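Plantazolicin methyltransferase BamL (Bacillus amyloliquefaciens subsp. plantarum, PDB 5DLY) probably transfers a methyl group from S-adenosylmethionine to an amine nitrogen of desmethylplantazolicin, a step in making the antibiotic plantazolicin. Local coordinates at residues V6-F20 against L131-V143. Sequence-based numbering, arbitrary orientation.
With SAH (S-adenosyl-L-homocysteine), chain C; 5D7 (prop-2-en-1-yl 2-[(1S)-1-amino-4-carbamimidamidobutyl]-1,3-thiazole-4-carboxylate), chain B.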
ATOM      1  N   VAL A   6      -2.922 -17.895  -6.203  1.00 16.40           N
ATOM      2  CA  VAL A   6      -2.532 -16.682  -6.924  1.00 16.13           C
ATOM      3  C   VAL A   6      -2.701 -16.832  -8.443  1.00 16.62           C
ATOM      4  O   VAL A   6      -3.223 -15.933  -9.096  1.00 16.74           O
ATOM      5  CB  VAL A   6      -1.103 -16.234  -6.533  1.00 15.79           C
ATOM      6  CG1 VAL A   6      -0.533 -15.237  -7.535  1.00 15.52           C
ATOM      7  CG2 VAL A   6      -1.119 -15.641  -5.135  1.00 15.41           C
ATOM      8  N   ARG A   7      -2.285 -17.970  -9.000  1.00 17.36           N
ATOM      9  CA  ARG A   7      -2.430 -18.188 -10.443  1.00 17.87           C
ATOM     10  C   ARG A   7      -3.890 -18.267 -10.880  1.00 18.02           C
ATOM     11  O   ARG A   7      -4.246 -17.778 -11.954  1.00 18.39           O
ATOM     12  CB  ARG A   7      -1.673 -19.443 -10.916  1.00 18.44           C
ATOM     13  CG  ARG A   7      -0.152 -19.353 -10.845  1.00 19.06           C
ATOM     14  CD  ARG A   7       0.484 -18.622 -12.026  1.00 19.73           C
ATOM     15  NE  ARG A   7       0.206 -17.182 -12.046  1.00 20.84           N
ATOM     16  CZ  ARG A   7       0.729 -16.288 -11.206  1.00 21.83           C
ATOM     17  NH1 ARG A   7       1.566 -16.661 -10.244  1.00 21.49           N
ATOM     18  NH2 ARG A   7       0.389 -15.011 -11.320  1.00 22.48           N
ATOM     19  N   GLU A   8      -4.729 -18.861 -10.036  1.00 18.76           N
ATOM     20  CA  GLU A   8      -6.132 -19.076 -10.384  1.00 19.45           C
ATOM     21  C   GLU A   8      -6.984 -17.820 -10.263  1.00 19.05           C
ATOM     22  O   GLU A   8      -8.066 -17.745 -10.850  1.00 19.35           O
ATOM     23  CB  GLU A   8      -6.733 -20.223  -9.568  1.00 20.46           C
ATOM     24  CG  GLU A   8      -6.319 -21.599 -10.074  1.00 20.83           C
ATOM     25  CD  GLU A   8      -6.675 -21.827 -11.536  1.00 21.44           C
ATOM     26  OE1 GLU A   8      -5.762 -21.802 -12.386  1.00 22.46           O
ATOM     27  OE2 GLU A   8      -7.865 -22.019 -11.846  1.00 22.16           O
ATOM     28  N   SER A   9      -6.481 -16.839  -9.514  1.00 18.16           N
ATOM     29  CA  SER A   9      -7.125 -15.529  -9.392  1.00 17.80           C
ATOM     30  C   SER A   9      -6.500 -14.474 -10.313  1.00 17.08           C
ATOM     31  O   SER A   9      -6.879 -13.297 -10.271  1.00 16.08           O
ATOM     32  CB  SER A   9      -7.113 -15.051  -7.934  1.00 17.60           C
ATOM     33  OG  SER A   9      -5.827 -15.158  -7.347  1.00 18.19           O
ATOM     34  N   GLU A  10      -5.565 -14.894 -11.161  1.00 16.91           N
ATOM     35  CA  GLU A  10      -4.880 -13.972 -12.070  1.00 18.00           C
ATOM     36  C   GLU A  10      -5.830 -13.210 -13.001  1.00 17.77           C
ATOM     37  O   GLU A  10      -5.685 -12.001 -13.179  1.00 17.33           O
ATOM     38  CB  GLU A  10      -3.799 -14.710 -12.868  1.00 19.32           C
ATOM     39  CG  GLU A  10      -2.949 -13.822 -13.755  1.00 21.02           C
ATOM     40  CD  GLU A  10      -1.898 -14.608 -14.512  1.00 21.78           C
ATOM     41  OE1 GLU A  10      -0.983 -15.162 -13.866  1.00 22.31           O
ATOM     42  OE2 GLU A  10      -1.994 -14.663 -15.752  1.00 23.18           O
ATOM     43  N   ALA A  11      -6.805 -13.908 -13.580  1.00 18.03           N
ATOM     44  CA  ALA A  11      -7.768 -13.272 -14.476  1.00 18.12           C
ATOM     45  C   ALA A  11      -8.556 -12.168 -13.777  1.00 17.75           C
ATOM     46  O   ALA A  11      -8.840 -11.135 -14.374  1.00 18.22           O
ATOM     47  CB  ALA A  11      -8.713 -14.306 -15.074  1.00 18.34           C
ATOM     48  N   ASN A  12      -8.895 -12.386 -12.508  1.00 17.32           N
ATOM     49  CA  ASN A  12      -9.577 -11.361 -11.723  1.00 16.96           C
ATOM     50  C   ASN A  12      -8.716 -10.113 -11.569  1.00 16.14           C
ATOM     51  O   ASN A  12      -9.209  -8.994 -11.692  1.00 15.26           O
ATOM     52  CB  ASN A  12      -9.983 -11.898 -10.351  1.00 17.65           C
ATOM     53  CG  ASN A  12     -11.036 -12.988 -10.436  1.00 19.10           C
ATOM     54  OD1 ASN A  12     -11.857 -13.012 -11.358  1.00 19.65           O
ATOM     55  ND2 ASN A  12     -11.020 -13.892  -9.468  1.00 20.34           N
ATOM     56  N   ARG A  13      -7.425 -10.317 -11.328  1.00 15.94           N
ATOM     57  CA  ARG A  13      -6.493  -9.214 -11.132  1.00 15.41           C
ATOM     58  C   ARG A  13      -6.278  -8.441 -12.429  1.00 15.44           C
ATOM     59  O   ARG A  13      -6.202  -7.210 -12.412  1.00 15.07           O
ATOM     60  CB  ARG A  13      -5.164  -9.716 -10.550  1.00 14.96           C
ATOM     61  CG  ARG A  13      -5.289 -10.275  -9.143  1.00 14.55           C
ATOM     62  CD  ARG A  13      -3.936 -10.394  -8.459  1.00 14.49           C
ATOM     63  NE  ARG A  13      -3.052 -11.282  -9.211  1.00 14.26           N
ATOM     64  CZ  ARG A  13      -3.086 -12.609  -9.139  1.00 13.88           C
ATOM     65  NH1 ARG A  13      -3.947 -13.224  -8.330  1.00 13.89           N
ATOM     66  NH2 ARG A  13      -2.249 -13.321  -9.875  1.00 13.25           N
ATOM     67  N   ILE A  14      -6.218  -9.160 -13.557  1.00 16.12           N
ATOM     68  CA  ILE A  14      -6.135  -8.510 -14.870  1.00 17.05           C
ATOM     69  C   ILE A  14      -7.349  -7.607 -15.103  1.00 16.20           C
ATOM     70  O   ILE A  14      -7.200  -6.475 -15.557  1.00 16.66           O
ATOM     71  CB  ILE A  14      -6.001  -9.521 -16.041  1.00 17.90           C
ATOM     72  CG1 ILE A  14      -4.803 -10.462 -15.841  1.00 19.21           C
ATOM     73  CG2 ILE A  14      -5.954  -8.787 -17.382  1.00 18.54           C
ATOM     74  CD1 ILE A  14      -3.451  -9.791 -15.740  1.00 20.18           C
ATOM     75  N   GLN A  15      -8.535  -8.115 -14.768  1.00 15.97           N
ATOM     76  CA  GLN A  15      -9.780  -7.359 -14.893  1.00 15.96           C
ATOM     77  C   GLN A  15      -9.804  -6.122 -13.995  1.00 15.16           C
ATOM     78  O   GLN A  15     -10.216  -5.050 -14.435  1.00 15.40           O
ATOM     79  CB  GLN A  15     -10.993  -8.263 -14.618  1.00 16.79           C
ATOM     80  CG  GLN A  15     -12.347  -7.555 -14.631  1.00 17.88           C
ATOM     81  CD  GLN A  15     -12.674  -6.886 -15.960  1.00 18.44           C
ATOM     82  OE1 GLN A  15     -12.172  -7.283 -17.013  1.00 19.09           O
ATOM     83  NE2 GLN A  15     -13.519  -5.861 -15.913  1.00 19.02           N
ATOM     84  N   ALA A  16      -9.340  -6.261 -12.753  1.00 14.22           N
ATOM     85  CA  ALA A  16      -9.284  -5.126 -11.821  1.00 14.02           C
ATOM     86  C   ALA A  16      -8.384  -4.019 -12.375  1.00 13.78           C
ATOM     87  O   ALA A  16      -8.679  -2.828 -12.243  1.00 13.53           O
ATOM     88  CB  ALA A  16      -8.791  -5.577 -10.455  1.00 13.97           C
ATOM     89  N   GLN A  17      -7.287  -4.429 -13.007  1.00 14.29           N
ATOM     90  CA  GLN A  17      -6.311  -3.496 -13.547  1.00 14.83           C
ATOM     91  C   GLN A  17      -6.822  -2.722 -14.775  1.00 15.04           C
ATOM     92  O   GLN A  17      -6.322  -1.634 -15.061  1.00 14.89           O
ATOM     93  CB  GLN A  17      -4.966  -4.210 -13.798  1.00 15.17           C
ATOM     94  CG  GLN A  17      -3.912  -3.412 -14.563  1.00 15.71           C
ATOM     95  CD  GLN A  17      -3.478  -2.128 -13.885  1.00 16.09           C
ATOM     96  OE1 GLN A  17      -3.712  -1.905 -12.687  1.00 16.01           O
ATOM     97  NE2 GLN A  17      -2.843  -1.257 -14.660  1.00 17.18           N
ATOM     98  N   THR A  18      -7.843  -3.243 -15.467  1.00 15.48           N
ATOM     99  CA  THR A  18      -8.452  -2.464 -16.561  1.00 15.82           C
ATOM    100  C   THR A  18      -8.966  -1.094 -16.102  1.00 15.69           C
ATOM    101  O   THR A  18      -9.008  -0.149 -16.888  1.00 15.88           O
ATOM    102  CB  THR A  18      -9.577  -3.215 -17.317  1.00 16.31           C
ATOM    103  OG1 THR A  18     -10.690  -3.452 -16.446  1.00 17.07           O
ATOM    104  CG2 THR A  18      -9.064  -4.521 -17.897  1.00 17.15           C
ATOM    105  N   TRP A  19      -9.317  -0.974 -14.821  1.00 14.66           N
ATOM    106  CA  TRP A  19      -9.790   0.293 -14.271  1.00 14.37           C
ATOM    107  C   TRP A  19      -8.699   1.369 -14.121  1.00 14.60           C
ATOM    108  O   TRP A  19      -8.991   2.512 -13.784  1.00 14.16           O
ATOM    109  CB  TRP A  19     -10.539   0.038 -12.952  1.00 13.89           C
ATOM    110  CG  TRP A  19     -11.814  -0.699 -13.188  1.00 13.68           C
ATOM    111  CD1 TRP A  19     -11.993  -2.050 -13.190  1.00 13.78           C
ATOM    112  CD2 TRP A  19     -13.088  -0.120 -13.507  1.00 13.57           C
ATOM    113  NE1 TRP A  19     -13.313  -2.352 -13.477  1.00 13.85           N
ATOM    114  CE2 TRP A  19     -14.001  -1.184 -13.671  1.00 13.84           C
ATOM    115  CE3 TRP A  19     -13.548   1.199 -13.649  1.00 13.76           C
ATOM    116  CZ2 TRP A  19     -15.356  -0.971 -13.981  1.00 13.91           C
ATOM    117  CZ3 TRP A  19     -14.887   1.410 -13.961  1.00 14.09           C
ATOM    118  CH2 TRP A  19     -15.776   0.327 -14.118  1.00 14.02           C
ATOM    119  N   PHE A  20      -7.449   0.995 -14.409  1.00 14.65           N
ATOM    120  CA  PHE A  20      -6.324   1.920 -14.332  1.00 15.62           C
ATOM    121  C   PHE A  20      -5.586   2.073 -15.656  1.00 17.37           C
ATOM    122  O   PHE A  20      -4.697   2.917 -15.770  1.00 19.66           O
ATOM    123  CB  PHE A  20      -5.388   1.525 -13.182  1.00 14.07           C
ATOM    124  CG  PHE A  20      -6.081   1.547 -11.861  1.00 13.23           C
ATOM    125  CD1 PHE A  20      -6.231   2.747 -11.173  1.00 12.82           C
ATOM    126  CD2 PHE A  20      -6.665   0.393 -11.347  1.00 12.79           C
ATOM    127  CE1 PHE A  20      -6.919   2.794  -9.973  1.00 12.65           C
ATOM    128  CE2 PHE A  20      -7.349   0.435 -10.141  1.00 13.07           C
ATOM    129  CZ  PHE A  20      -7.477   1.634  -9.457  1.00 12.58           C
ATOM    130  N   LEU A 131      -2.921   0.202  -1.327  1.00  8.39           N
ATOM    131  CA  LEU A 131      -4.163   0.041  -2.086  1.00  8.77           C
ATOM    132  C   LEU A 131      -3.955  -0.363  -3.558  1.00  9.15           C
ATOM    133  O   LEU A 131      -4.645   0.135  -4.466  1.00  9.47           O
ATOM    134  CB  LEU A 131      -5.072   1.286  -1.909  1.00  8.83           C
ATOM    135  CG  LEU A 131      -5.370   1.726  -0.467  1.00  8.96           C
ATOM    136  CD1 LEU A 131      -6.236   2.983  -0.436  1.00  9.12           C
ATOM    137  CD2 LEU A 131      -6.031   0.600   0.326  1.00  9.48           C
ATOM    138  N   CYS A 132      -3.012  -1.271  -3.801  1.00  9.34           N
ATOM    139  CA  CYS A 132      -2.772  -1.725  -5.183  1.00  9.77           C
ATOM    140  C   CYS A 132      -2.304  -3.169  -5.363  1.00  9.84           C
ATOM    141  O   CYS A 132      -2.175  -3.619  -6.496  1.00  9.29           O
ATOM    142  CB  CYS A 132      -1.801  -0.788  -5.909  1.00 10.29           C
ATOM    143  SG  CYS A 132      -0.138  -0.697  -5.213  1.00 12.12           S
ATOM    144  N   PHE A 133      -2.040  -3.874  -4.265  1.00 10.23           N
ATOM    145  CA  PHE A 133      -1.478  -5.238  -4.328  1.00 10.83           C
ATOM    146  C   PHE A 133      -2.288  -6.179  -5.228  1.00 10.83           C
ATOM    147  O   PHE A 133      -1.724  -6.888  -6.063  1.00 10.83           O
ATOM    148  CB  PHE A 133      -1.368  -5.806  -2.914  1.00 11.22           C
ATOM    149  CG  PHE A 133      -0.479  -7.013  -2.787  1.00 11.85           C
ATOM    150  CD1 PHE A 133       0.842  -6.980  -3.205  1.00 12.25           C
ATOM    151  CD2 PHE A 133      -0.970  -8.178  -2.216  1.00 12.37           C
ATOM    152  CE1 PHE A 133       1.660  -8.096  -3.067  1.00 12.74           C
ATOM    153  CE2 PHE A 133      -0.155  -9.291  -2.062  1.00 12.54           C
ATOM    154  CZ  PHE A 133       1.161  -9.248  -2.486  1.00 12.51           C
ATOM    155  N   GLY A 134      -3.610  -6.145  -5.083  1.00 10.62           N
ATOM    156  CA  GLY A 134      -4.512  -6.984  -5.885  1.00 10.87           C
ATOM    157  C   GLY A 134      -4.572  -6.679  -7.376  1.00 10.85           C
ATOM    158  O   GLY A 134      -5.252  -7.379  -8.121  1.00 11.86           O
ATOM    159  N   LEU A 135      -3.875  -5.632  -7.825  1.00 10.79           N
ATOM    160  CA  LEU A 135      -3.806  -5.300  -9.255  1.00 10.69           C
ATOM    161  C   LEU A 135      -2.670  -6.004  -9.971  1.00 11.07           C
ATOM    162  O   LEU A 135      -2.681  -6.088 -11.198  1.00 11.77           O
ATOM    163  CB  LEU A 135      -3.656  -3.784  -9.466  1.00 10.41           C
ATOM    164  CG  LEU A 135      -4.767  -2.906  -8.892  1.00 10.15           C
ATOM    165  CD1 LEU A 135      -4.397  -1.445  -9.044  1.00 10.38           C
ATOM    166  CD2 LEU A 135      -6.053  -3.209  -9.644  1.00 10.17           C
ATOM    167  N   PHE A 136      -1.689  -6.498  -9.221  1.00 11.27           N
ATOM    168  CA  PHE A 136      -0.484  -7.053  -9.838  1.00 11.81           C
ATOM    169  C   PHE A 136      -0.749  -8.424 -10.440  1.00 11.77           C
ATOM    170  O   PHE A 136      -1.333  -9.279  -9.782  1.00 12.10           O
ATOM    171  CB  PHE A 136       0.647  -7.173  -8.810  1.00 11.95           C
ATOM    172  CG  PHE A 136       1.009  -5.880  -8.124  1.00 12.59           C
ATOM    173  CD1 PHE A 136       0.784  -4.649  -8.736  1.00 13.10           C
ATOM    174  CD2 PHE A 136       1.611  -5.904  -6.875  1.00 12.81           C
ATOM    175  CE1 PHE A 136       1.125  -3.462  -8.093  1.00 13.21           C
ATOM    176  CE2 PHE A 136       1.968  -4.723  -6.232  1.00 13.27           C
ATOM    177  CZ  PHE A 136       1.720  -3.504  -6.841  1.00 13.46           C
ATOM    178  N   LYS A 137      -0.316  -8.635 -11.682  1.00 11.95           N
ATOM    179  CA  LYS A 137      -0.399  -9.964 -12.288  1.00 12.50           C
ATOM    180  C   LYS A 137       0.369 -11.026 -11.488  1.00 12.21           C
ATOM    181  O   LYS A 137      -0.118 -12.145 -11.274  1.00 12.08           O
ATOM    182  CB  LYS A 137       0.097  -9.920 -13.738  1.00 13.40           C
ATOM    183  CG  LYS A 137       0.034 -11.268 -14.453  1.00 15.12           C
ATOM    184  CD  LYS A 137       0.504 -11.157 -15.898  1.00 16.87           C
ATOM    185  CE  LYS A 137       0.519 -12.522 -16.582  1.00 18.46           C
ATOM    186  NZ  LYS A 137       0.966 -12.414 -18.002  1.00 20.15           N
ATOM    187  N   ASN A 138       1.563 -10.658 -11.032  1.00 12.04           N
ATOM    188  CA  ASN A 138       2.470 -11.576 -10.358  1.00 12.23           C
ATOM    189  C   ASN A 138       2.872 -11.060  -8.968  1.00 11.90           C
ATOM    190  O   ASN A 138       4.030 -10.700  -8.744  1.00 11.77           O
ATOM    191  CB  ASN A 138       3.696 -11.800 -11.245  1.00 12.78           C
ATOM    192  CG  ASN A 138       3.335 -12.430 -12.582  1.00 13.15           C
ATOM    193  OD1 ASN A 138       2.825 -13.551 -12.621  1.00 13.80           O
ATOM    194  ND2 ASN A 138       3.593 -11.716 -13.676  1.00 14.14           N
ATOM    195  N   PRO A 139       1.915 -11.044  -8.018  1.00 11.84           N
ATOM    196  CA  PRO A 139       2.196 -10.461  -6.704  1.00 12.05           C
ATOM    197  C   PRO A 139       3.310 -11.147  -5.912  1.00 12.03           C
ATOM    198  O   PRO A 139       4.073 -10.463  -5.224  1.00 12.31           O
ATOM    199  CB  PRO A 139       0.854 -10.549  -5.974  1.00 12.51           C
ATOM    200  CG  PRO A 139       0.097 -11.621  -6.673  1.00 12.49           C
ATOM    201  CD  PRO A 139       0.522 -11.529  -8.110  1.00 12.25           C
ATOM    202  N   ILE A 140       3.416 -12.478  -5.992  1.00 12.04           N
ATOM    203  CA  ILE A 140       4.473 -13.179  -5.254  1.00 12.21           C
ATOM    204  C   ILE A 140       5.862 -12.828  -5.814  1.00 11.83           C
ATOM    205  O   ILE A 140       6.793 -12.560  -5.047  1.00 11.94           O
ATOM    206  CB  ILE A 140       4.247 -14.712  -5.242  1.00 12.61           C
ATOM    207  CG1 ILE A 140       2.854 -15.044  -4.685  1.00 13.13           C
ATOM    208  CG2 ILE A 140       5.329 -15.411  -4.433  1.00 13.57           C
ATOM    209  CD1 ILE A 140       2.469 -16.512  -4.767  1.00 12.49           C
ATOM    210  N   ALA A 141       5.984 -12.793  -7.142  1.00 11.81           N
ATOM    211  CA  ALA A 141       7.231 -12.391  -7.797  1.00 11.62           C
ATOM    212  C   ALA A 141       7.632 -10.976  -7.391  1.00 11.34           C
ATOM    213  O   ALA A 141       8.799 -10.713  -7.102  1.00 10.94           O
ATOM    214  CB  ALA A 141       7.107 -12.484  -9.313  1.00 11.71           C
ATOM    215  N   ILE A 142       6.661 -10.071  -7.345  1.00 11.54           N
ATOM    216  CA  ILE A 142       6.978  -8.693  -6.981  1.00 11.38           C
ATOM    217  C   ILE A 142       7.482  -8.618  -5.547  1.00 11.32           C
ATOM    218  O   ILE A 142       8.497  -7.975  -5.278  1.00 10.86           O
ATOM    219  CB  ILE A 142       5.779  -7.748  -7.209  1.00 11.46           C
ATOM    220  CG1 ILE A 142       5.626  -7.502  -8.714  1.00 12.07           C
ATOM    221  CG2 ILE A 142       5.980  -6.419  -6.475  1.00 11.85           C
ATOM    222  CD1 ILE A 142       4.289  -6.928  -9.131  1.00 12.02           C
ATOM    223  N   VAL A 143       6.795  -9.291  -4.630  1.00 11.13           N
ATOM    224  CA  VAL A 143       7.230  -9.289  -3.233  1.00 11.52           C
ATOM    225  C   VAL A 143       8.626  -9.905  -3.045  1.00 11.45           C
ATOM    226  O   VAL A 143       9.444  -9.351  -2.310  1.00 11.25           O
ATOM    227  CB  VAL A 143       6.197  -9.941  -2.287  1.00 11.69           C
ATOM    228  CG1 VAL A 143       6.754 -10.020  -0.876  1.00 12.07           C
ATOM    229  CG2 VAL A 143       4.904  -9.145  -2.295  1.00 12.26           C
TER
HETATM  230  N   SAH C 301      -0.638   3.648  -4.171  1.00 14.97           N
HETATM  231  CA  SAH C 301      -1.808   4.402  -4.729  1.00 16.10           C
HETATM  232  CB  SAH C 301      -2.682   3.462  -5.553  1.00 16.09           C
HETATM  233  CG  SAH C 301      -3.166   4.157  -6.829  1.00 15.90           C
HETATM  234  SD  SAH C 301      -4.385   3.201  -7.693  1.00 15.71           S
HETATM  235  C   SAH C 301      -2.622   4.986  -3.608  1.00 17.07           C
HETATM  236  O   SAH C 301      -2.213   4.978  -2.454  1.00 17.49           O
HETATM  237  OXT SAH C 301      -3.731   5.481  -3.812  1.00 19.18           O
HETATM  238  C5' SAH C 301      -3.470   1.777  -8.211  1.00 13.98           C
HETATM  239  C4' SAH C 301      -2.205   2.122  -8.987  1.00 13.56           C
HETATM  240  O4' SAH C 301      -1.425   0.932  -9.173  1.00 12.31           O
HETATM  241  C3' SAH C 301      -2.500   2.651 -10.391  1.00 13.34           C
HETATM  242  O3' SAH C 301      -1.897   3.948 -10.566  1.00 14.36           O
HETATM  243  C2' SAH C 301      -1.919   1.599 -11.327  1.00 13.09           C
HETATM  244  O2' SAH C 301      -1.388   2.105 -12.556  1.00 13.29           O
HETATM  245  C1' SAH C 301      -0.823   1.004 -10.458  1.00 12.38           C
HETATM  246  N9  SAH C 301      -0.351  -0.338 -10.866  1.00 11.63           N
HETATM  247  C8  SAH C 301      -1.114  -1.411 -11.170  1.00 11.59           C
HETATM  248  N7  SAH C 301      -0.342  -2.470 -11.498  1.00 11.43           N
HETATM  249  C5  SAH C 301       0.938  -2.077 -11.393  1.00 11.43           C
HETATM  250  C6  SAH C 301       2.244  -2.716 -11.604  1.00 11.48           C
HETATM  251  N6  SAH C 301       2.290  -4.009 -11.978  1.00 11.48           N
HETATM  252  N1  SAH C 301       3.358  -1.968 -11.389  1.00 10.87           N
HETATM  253  C2  SAH C 301       3.277  -0.675 -11.014  1.00 10.95           C
HETATM  254  N3  SAH C 301       2.107  -0.018 -10.797  1.00 10.87           N
HETATM  255  C4  SAH C 301       0.929  -0.670 -10.984  1.00 11.28           C
HETATM  256  O9  5D7 B 300      -9.362   1.520  -0.360  1.00 16.75           O
HETATM  257  C6  5D7 B 300     -10.352   1.364  -1.058  1.00 16.40           C
HETATM  258  O7  5D7 B 300     -11.674   1.351  -0.481  1.00 18.14           O
HETATM  259  C8  5D7 B 300     -11.879   1.389   0.934  1.00 20.46           C
HETATM  260  C2  5D7 B 300     -10.246   1.211  -2.529  1.00 14.60           C
HETATM  261  N3  5D7 B 300      -9.079   1.421  -3.196  1.00 13.79           N
HETATM  262  C4  5D7 B 300      -9.143   1.254  -4.525  1.00 13.23           C
HETATM  263  S5  5D7 B 300     -10.769   0.832  -4.957  1.00 13.61           S
HETATM  264  C1  5D7 B 300     -11.345   0.874  -3.331  1.00 14.40           C
HETATM  265  CA  5D7 B 300      -8.102   1.399  -5.564  1.00 12.82           C
HETATM  266  N   5D7 B 300      -6.932   1.998  -4.935  1.00 13.74           N
HETATM  267  CB  5D7 B 300      -7.743   0.054  -6.211  1.00 12.17           C
HETATM  268  CG  5D7 B 300      -7.598  -1.135  -5.254  1.00 11.60           C
HETATM  269  CD  5D7 B 300      -6.591  -2.118  -5.830  1.00 11.40           C
HETATM  270  NE  5D7 B 300      -6.555  -3.310  -4.993  1.00 11.25           N
HETATM  271  CZ  5D7 B 300      -7.320  -4.401  -5.067  1.00 10.96           C
HETATM  272  NH2 5D7 B 300      -7.151  -5.344  -4.247  1.00 11.00           N
HETATM  273  NH1 5D7 B 300      -8.207  -4.511  -5.973  1.00 10.97           N
HETATM  274  C3  5D7 B 300     -13.359   1.290   1.200  1.00 22.92           C
HETATM  275  C5  5D7 B 300     -13.911   1.922   2.217  1.00 24.55           C
HETATM  276  O   HOH W   1       3.172 -14.324  -8.668  1.00  4.74           O
HETATM  277  O   HOH W   2       1.794 -15.066 -14.565  1.00 24.93           O
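Arg13 reaches from helix 10-21 to the 3-10 turn and loop at 133-138 and shows how one buried guanidinium can tie a helix to a turn chiefly through backbone oxygens. Its NE donates to Phe136 O at 2.7 Å, in the carbonyl plane though bent at the hydrogen (135°), while NH2 sends a straighter bond to Lys137 O at 2.8 Å, arriving from above that carbonyl's plane. NH1 and NH2 together grip Val6 O end-on, so the NE/NH2 side and the NH1/NH2 end are both engaged, which fixes the rotation of the group; NH1 adds a weak bond to Ser9 OG. A bend at chi3 (-60°) lets NE and NH2 face the carbonyls of Phe136 and Lys137, and the ring of Pro139 lies over one face, with CD 3.7 Å from NH2; Glu10 CA lies over the opposite face.

Nearer the solvent, Arg7 holds Glu10 OE1 side-on through NE and NH2 in a salt bridge, and a water links that same oxygen to Asn138 OD1, whose amide nitrogen binds Glu114. The fully extended Lys137 crosses Glu10, its CE 3.4 Å from OE2; the ammonium stays beyond salt-bridge distance. Beside this polar cluster, Val6 CG1 meets Pro139 CG, 3.8 Å away, and its CG2 rests on Ile140 CD1.

Toward the other end, the two methyls of Leu135 divide their work: CD2 packs on Ala16 CB at 3.7 Å, whereas CD1 touches Phe20 CE2 and lies 3.5 Å from SAH C5'. The Phe20 ring carries that same C5' over one face and brings CZ to 5D7 CB, while Phe136 turns its ring edge to the adenine. Helix 10-21 thus lies over the loop following strand 124-130, contributing to the walls of the SAH pocket and of the substrate-analogue site in the Rossmann-like fold of a class I methyltransferase.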